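Local coordinates for galactose mutarotase related enzyme (Lactobacillus casei, PDB 3Q1N), which probably binds carbohydrate and interconverts sugar anomers as an aldose 1-epimerase (galactose mutarotase) family isomerase, at residues Ile3-Glu6 against Lys11-Ile14; Leu49-Gly54 against Thr268-Lys273. All blocks are in the same frame, centred on the assembly; numbering follows the deposited sequence. Where two conformers were deposited one is given.

Contact 1 (Ile3-Glu6 against Lys11-Ile14); sequences ITIE and KAGI
Ile3 and Ile14 face each other as a hydrogen-bonded antiparallel pair: Ile3 N reaches Ile14 O at 2.8 Å, and Ile14 N returns the bond to Ile3 O at nearly the same length. Two residues on, Ile5 and Ala12 repeat the exchange, and the bond from Ala12 N to Ile5 O is close to straight (173° at the hydrogen). Between these pairs the non-hydrogen-bonded pair Thr4-Gly13 brings the backbones closer, so that Thr4 CA lies 3.2 Å from Ala12 O in a CA-H...O contact. The segment directions differ by 161°, as expected for the two arms of a beta hairpin.

On the face carrying Ile3, Ile5, Ala12 and Ile14 the packing is apolar. With chi1 at 52°, CG1 of Ile5 sits between its own N and carbonyl carbon, where it touches Ala12 CB at 3.9 Å.

On the other face, Lys11 stretches fully extended alongside Glu6, and its CE passes 3.9 Å from Thr4 CB. Lys11 NZ remains 4.0 Å from Glu6 OE2, beyond salt-bridge range; two waters close the gaps, one linking NZ to Thr4 OG1 and the other linking it to Glu6 OE1. That same OE1 has a direct salt bridge to Lys27, which may partly offset the carboxylate charge.

Strand 10-15 continues the sheet by pairing with strand 20-26, while the isoleucine face rests on Phe93 and Val91 of strand 90-96 and on Tyr115 and Leu117 of strand 109-118.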
loop_
_atom_site.group_PDB
_atom_site.type_symbol
_atom_site.label_atom_id
_atom_site.label_comp_id
_atom_site.label_asym_id
_atom_site.label_seq_id
_atom_site.Cartn_x
_atom_site.Cartn_y
_atom_site.Cartn_z
ATOM N N ILE A 3 18.694 1.713 6.171
ATOM C CA ILE A 3 19.030 0.567 6.953
ATOM C C ILE A 3 18.926 -0.630 6.012
ATOM O O ILE A 3 17.986 -0.733 5.198
ATOM C CB ILE A 3 18.005 0.362 8.093
ATOM C CG1 ILE A 3 18.014 1.570 9.044
ATOM C CG2 ILE A 3 18.260 -0.924 8.846
ATOM C CD1 ILE A 3 19.313 1.737 9.855
ATOM N N THR A 4 19.864 -1.541 6.129
ATOM C CA THR A 4 19.727 -2.794 5.404
ATOM C C THR A 4 19.523 -3.957 6.377
ATOM O O THR A 4 20.054 -3.953 7.492
ATOM C CB THR A 4 20.930 -3.062 4.476
ATOM O OG1 THR A 4 22.121 -3.277 5.220
ATOM C CG2 THR A 4 21.133 -1.905 3.470
ATOM N N ILE A 5 18.728 -4.927 5.957
ATOM C CA ILE A 5 18.610 -6.204 6.651
ATOM C C ILE A 5 18.840 -7.267 5.620
ATOM O O ILE A 5 18.700 -7.030 4.414
ATOM C CB ILE A 5 17.253 -6.381 7.383
ATOM C CG1 ILE A 5 16.060 -6.112 6.441
ATOM C CG2 ILE A 5 17.180 -5.443 8.661
ATOM C CD1 ILE A 5 14.662 -6.463 7.065
ATOM N N GLU A 6 19.206 -8.449 6.074
ATOM C CA GLU A 6 19.502 -9.530 5.136
ATOM C C GLU A 6 19.582 -10.859 5.805
ATOM O O GLU A 6 19.810 -10.953 7.011
ATOM C CB GLU A 6 20.822 -9.262 4.409
ATOM C CG GLU A 6 22.077 -9.275 5.249
ATOM C CD GLU A 6 23.257 -8.757 4.417
ATOM O OE1 GLU A 6 23.754 -9.491 3.539
ATOM O OE2 GLU A 6 23.645 -7.577 4.612
ATOM N N LYS A 11 18.171 -9.569 0.583
ATOM C CA LYS A 11 18.576 -8.319 1.200
ATOM C C LYS A 11 17.504 -7.252 0.954
ATOM O O LYS A 11 16.955 -7.181 -0.152
ATOM C CB LYS A 11 19.929 -7.873 0.648
ATOM C CG LYS A 11 20.536 -6.636 1.345
ATOM C CD LYS A 11 22.005 -6.479 1.017
ATOM C CE LYS A 11 22.648 -5.301 1.756
ATOM N NZ LYS A 11 24.105 -5.183 1.380
ATOM N N ALA A 12 17.241 -6.433 1.962
ATOM C CA ALA A 12 16.255 -5.336 1.843
ATOM C C ALA A 12 16.937 -4.038 2.296
ATOM O O ALA A 12 17.757 -4.032 3.247
ATOM C CB ALA A 12 15.019 -5.607 2.689
ATOM N N GLY A 13 16.593 -2.942 1.626
ATOM C CA GLY A 13 17.035 -1.608 2.020
ATOM C C GLY A 13 15.801 -0.787 2.308
ATOM O O GLY A 13 14.822 -0.834 1.532
ATOM N N ILE A 14 15.819 -0.127 3.470
ATOM C CA ILE A 14 14.671 0.642 3.953
ATOM C C ILE A 14 15.157 2.012 4.385
ATOM O O ILE A 14 16.098 2.132 5.179
ATOM C CB ILE A 14 13.928 -0.007 5.163
ATOM C CG1 ILE A 14 13.556 -1.473 4.897
ATOM C CG2 ILE A 14 12.676 0.794 5.520
ATOM C CD1 ILE A 14 14.507 -2.457 5.579
HETATM O O HOH W 1 24.466 -2.749 3.422
HETATM O O HOH W 2 25.261 -7.848 1.680
#

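Contact 2 (Leu49-Gly54 against Thr268-Lys273); sequences LFPSIG and TDWYTK. With NO3 (nitrate ion), chain C.
The benzo end of Trp270 meets Pro51 and Ser52, joining two irregular loops of the galactose mutarotase-like beta-sandwich fold, one after strand 48-49, the other after strand 251-258. The apolar part is small. Pro51 CB lies 3.9 Å from Trp270 CZ3, with Pro51 CG at the indole edge, in its plane; Ser52 CB approaches Trp270 CH2 obliquely at 3.6 Å. A cis peptide bond precedes Pro51, whose CB lies over the centre of the Phe50 ring. Beyond the loops, the indole stacks with Tyr61 and touches Met70, Leu63 and Pro137. Shrinking this side chain to an alanine is likely to open a gap beside Pro51 and Ser52 and leave Tyr61 without its stacking partner.

The polar part is largely water-mediated. With CG anti to the backbone N (chi1 175°) and the chain extended beyond it, Lys273 carries its ammonium across to 49-54, where NZ donates to three waters. One is shared with Pro51 O and lies over a face of the Trp270 indole; another lies 2.7 Å from Ile53 O; the third accepts from Ile53 N. NZ comes 3.4 Å from Ser52 OG in one of that serine's two conformers, a doubtful approach. Asp262 adds a long, weak ion pair to the ammonium.

Within 268-273 an Asx turn folds the backbone, Tyr271 N donating to Asp269 OD1 at 3.1 Å from above the carboxylate plane. At the far end of 49-54 a nitrate ion, probably from the crystallisation liquor and also held by His73 ND1, accepts at O1 from Gly54 N (2.8 Å, 148° at the hydrogen).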
loop_
_atom_site.group_PDB
_atom_site.type_symbol
_atom_site.label_atom_id
_atom_site.label_comp_id
_atom_site.label_asym_id
_atom_site.label_seq_id
_atom_site.Cartn_x
_atom_site.Cartn_y
_atom_site.Cartn_z
ATOM N N LEU A 49 1.279 4.741 3.629
ATOM C CA LEU A 49 0.144 5.672 3.472
ATOM C C LEU A 49 -0.566 5.767 4.819
ATOM O O LEU A 49 -1.228 4.835 5.241
ATOM C CB LEU A 49 -0.809 5.163 2.386
ATOM C CG LEU A 49 -0.218 4.689 1.059
ATOM C CD1 LEU A 49 -1.350 4.142 0.170
ATOM C CD2 LEU A 49 0.547 5.798 0.357
ATOM N N PHE A 50 -0.393 6.887 5.514
ATOM C CA PHE A 50 -1.053 7.087 6.817
ATOM C C PHE A 50 -1.085 8.578 7.094
ATOM O O PHE A 50 -0.132 9.246 6.807
ATOM C CB PHE A 50 -0.257 6.409 7.948
ATOM C CG PHE A 50 -0.756 6.723 9.350
ATOM C CD1 PHE A 50 -1.741 5.923 9.937
ATOM C CD2 PHE A 50 -0.233 7.798 10.091
ATOM C CE1 PHE A 50 -2.208 6.165 11.213
ATOM C CE2 PHE A 50 -0.690 8.040 11.401
ATOM C CZ PHE A 50 -1.683 7.222 11.958
ATOM N N PRO A 51 -2.191 9.087 7.664
ATOM C CA PRO A 51 -3.446 8.467 8.077
ATOM C C PRO A 51 -4.544 8.481 7.002
ATOM O O PRO A 51 -5.709 8.242 7.315
ATOM C CB PRO A 51 -3.846 9.298 9.301
ATOM C CG PRO A 51 -3.379 10.652 8.961
ATOM C CD PRO A 51 -2.094 10.475 8.154
ATOM N N SER A 52 -4.183 8.805 5.766
ATOM C CA SER A 52 -5.112 8.781 4.634
ATOM C C SER A 52 -4.464 7.988 3.480
ATOM O O SER A 52 -3.243 8.017 3.324
ATOM C CB SER A 52 -5.371 10.219 4.204
ATOM O OG SER A 52 -6.414 10.331 3.275
ATOM N N ILE A 53 -5.283 7.324 2.697
ATOM C CA ILE A 53 -4.897 6.667 1.460
ATOM C C ILE A 53 -5.450 7.483 0.314
ATOM O O ILE A 53 -6.614 7.864 0.301
ATOM C CB ILE A 53 -5.456 5.226 1.461
ATOM C CG1 ILE A 53 -4.726 4.369 2.501
ATOM C CG2 ILE A 53 -5.353 4.588 0.036
ATOM C CD1 ILE A 53 -5.501 3.015 2.780
ATOM N N GLY A 54 -4.620 7.782 -0.677
ATOM C CA GLY A 54 -5.131 8.510 -1.818
ATOM C C GLY A 54 -5.416 9.966 -1.544
ATOM O O GLY A 54 -4.853 10.563 -0.629
ATOM N N THR A 268 -15.228 14.942 3.878
ATOM C CA THR A 268 -15.806 13.812 4.587
ATOM C C THR A 268 -15.434 13.830 6.047
ATOM O O THR A 268 -14.305 14.107 6.378
ATOM C CB THR A 268 -15.240 12.500 4.015
ATOM O OG1 THR A 268 -15.358 12.532 2.577
ATOM C CG2 THR A 268 -16.018 11.345 4.609
ATOM N N ASP A 269 -16.393 13.572 6.926
ATOM C CA ASP A 269 -16.075 13.343 8.344
ATOM C C ASP A 269 -15.312 12.052 8.475
ATOM O O ASP A 269 -15.798 10.952 8.126
ATOM C CB ASP A 269 -17.380 13.275 9.119
ATOM C CG ASP A 269 -17.198 13.067 10.613
ATOM O OD1 ASP A 269 -16.069 13.117 11.127
ATOM O OD2 ASP A 269 -18.251 12.849 11.285
ATOM N N TRP A 270 -14.089 12.149 8.960
ATOM C CA TRP A 270 -13.293 10.916 9.081
ATOM C C TRP A 270 -13.834 9.911 10.088
ATOM O O TRP A 270 -13.458 8.726 10.041
ATOM C CB TRP A 270 -11.852 11.228 9.398
ATOM C CG TRP A 270 -11.005 11.517 8.188
ATOM C CD1 TRP A 270 -11.452 11.929 6.970
ATOM C CD2 TRP A 270 -9.590 11.405 8.079
ATOM N NE1 TRP A 270 -10.412 12.108 6.118
ATOM C CE2 TRP A 270 -9.242 11.801 6.774
ATOM C CE3 TRP A 270 -8.580 11.020 8.953
ATOM C CZ2 TRP A 270 -7.918 11.819 6.339
ATOM C CZ3 TRP A 270 -7.292 11.042 8.527
ATOM C CH2 TRP A 270 -6.965 11.424 7.231
ATOM N N TYR A 271 -14.734 10.349 10.950
ATOM C CA TYR A 271 -15.419 9.419 11.848
ATOM C C TYR A 271 -16.471 8.551 11.154
ATOM O O TYR A 271 -16.983 7.589 11.764
ATOM C CB TYR A 271 -16.088 10.175 13.002
ATOM C CG TYR A 271 -15.059 10.762 13.967
ATOM C CD1 TYR A 271 -14.178 9.932 14.679
ATOM C CD2 TYR A 271 -14.977 12.142 14.201
ATOM C CE1 TYR A 271 -13.212 10.473 15.548
ATOM C CE2 TYR A 271 -14.001 12.690 15.066
ATOM C CZ TYR A 271 -13.147 11.839 15.762
ATOM O OH TYR A 271 -12.235 12.394 16.615
ATOM N N THR A 272 -16.806 8.858 9.898
ATOM C CA THR A 272 -17.725 7.995 9.138
ATOM C C THR A 272 -17.180 7.603 7.736
ATOM O O THR A 272 -17.869 6.863 7.009
ATOM C CB THR A 272 -19.077 8.712 8.887
ATOM O OG1 THR A 272 -18.854 9.911 8.134
ATOM C CG2 THR A 272 -19.795 9.044 10.192
ATOM N N LYS A 273 -15.987 8.086 7.384
ATOM C CA LYS A 273 -15.345 7.848 6.074
ATOM C C LYS A 273 -15.186 6.344 5.838
ATOM O O LYS A 273 -14.676 5.615 6.700
ATOM C CB LYS A 273 -13.994 8.564 5.999
ATOM C CG LYS A 273 -13.169 8.323 4.764
ATOM C CD LYS A 273 -11.827 9.092 4.770
ATOM C CE LYS A 273 -10.957 8.757 3.597
ATOM N NZ LYS A 273 -9.670 9.544 3.568
HETATM N N NO3 C . -2.232 6.322 -2.611
HETATM O O1 NO3 C . -2.058 7.196 -1.551
HETATM O O2 NO3 C . -3.246 5.396 -2.673
HETATM O O3 NO3 C . -1.403 6.413 -3.697
HETATM O O HOH W 3 -8.432 8.384 6.100
HETATM O O HOH W 4 -8.427 9.691 1.102
HETATM O O HOH W 5 -8.066 7.034 3.304
#

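In the fold
From the N terminus, contact 1 comes first and closes a short hairpin: only four residues separate Ile3-Glu6 from Lys11-Ile14. The chain then passes through strands 20-26 and 31-32, completing that four-stranded antiparallel sheet, before Leu49-Gly54 opens contact 2. This second closure spans 213 intervening residues and brings the loop before strand 60-63 against the one before strand 277-279. The two contacts are in series, neither nested nor crossed, and lie on opposite sides of the chain's centre, their own centres about 30 Å apart. Contact 1 pairs strands of the N-terminal sheet, whereas contact 2 ties together loops leaving strands of the six-stranded sheet.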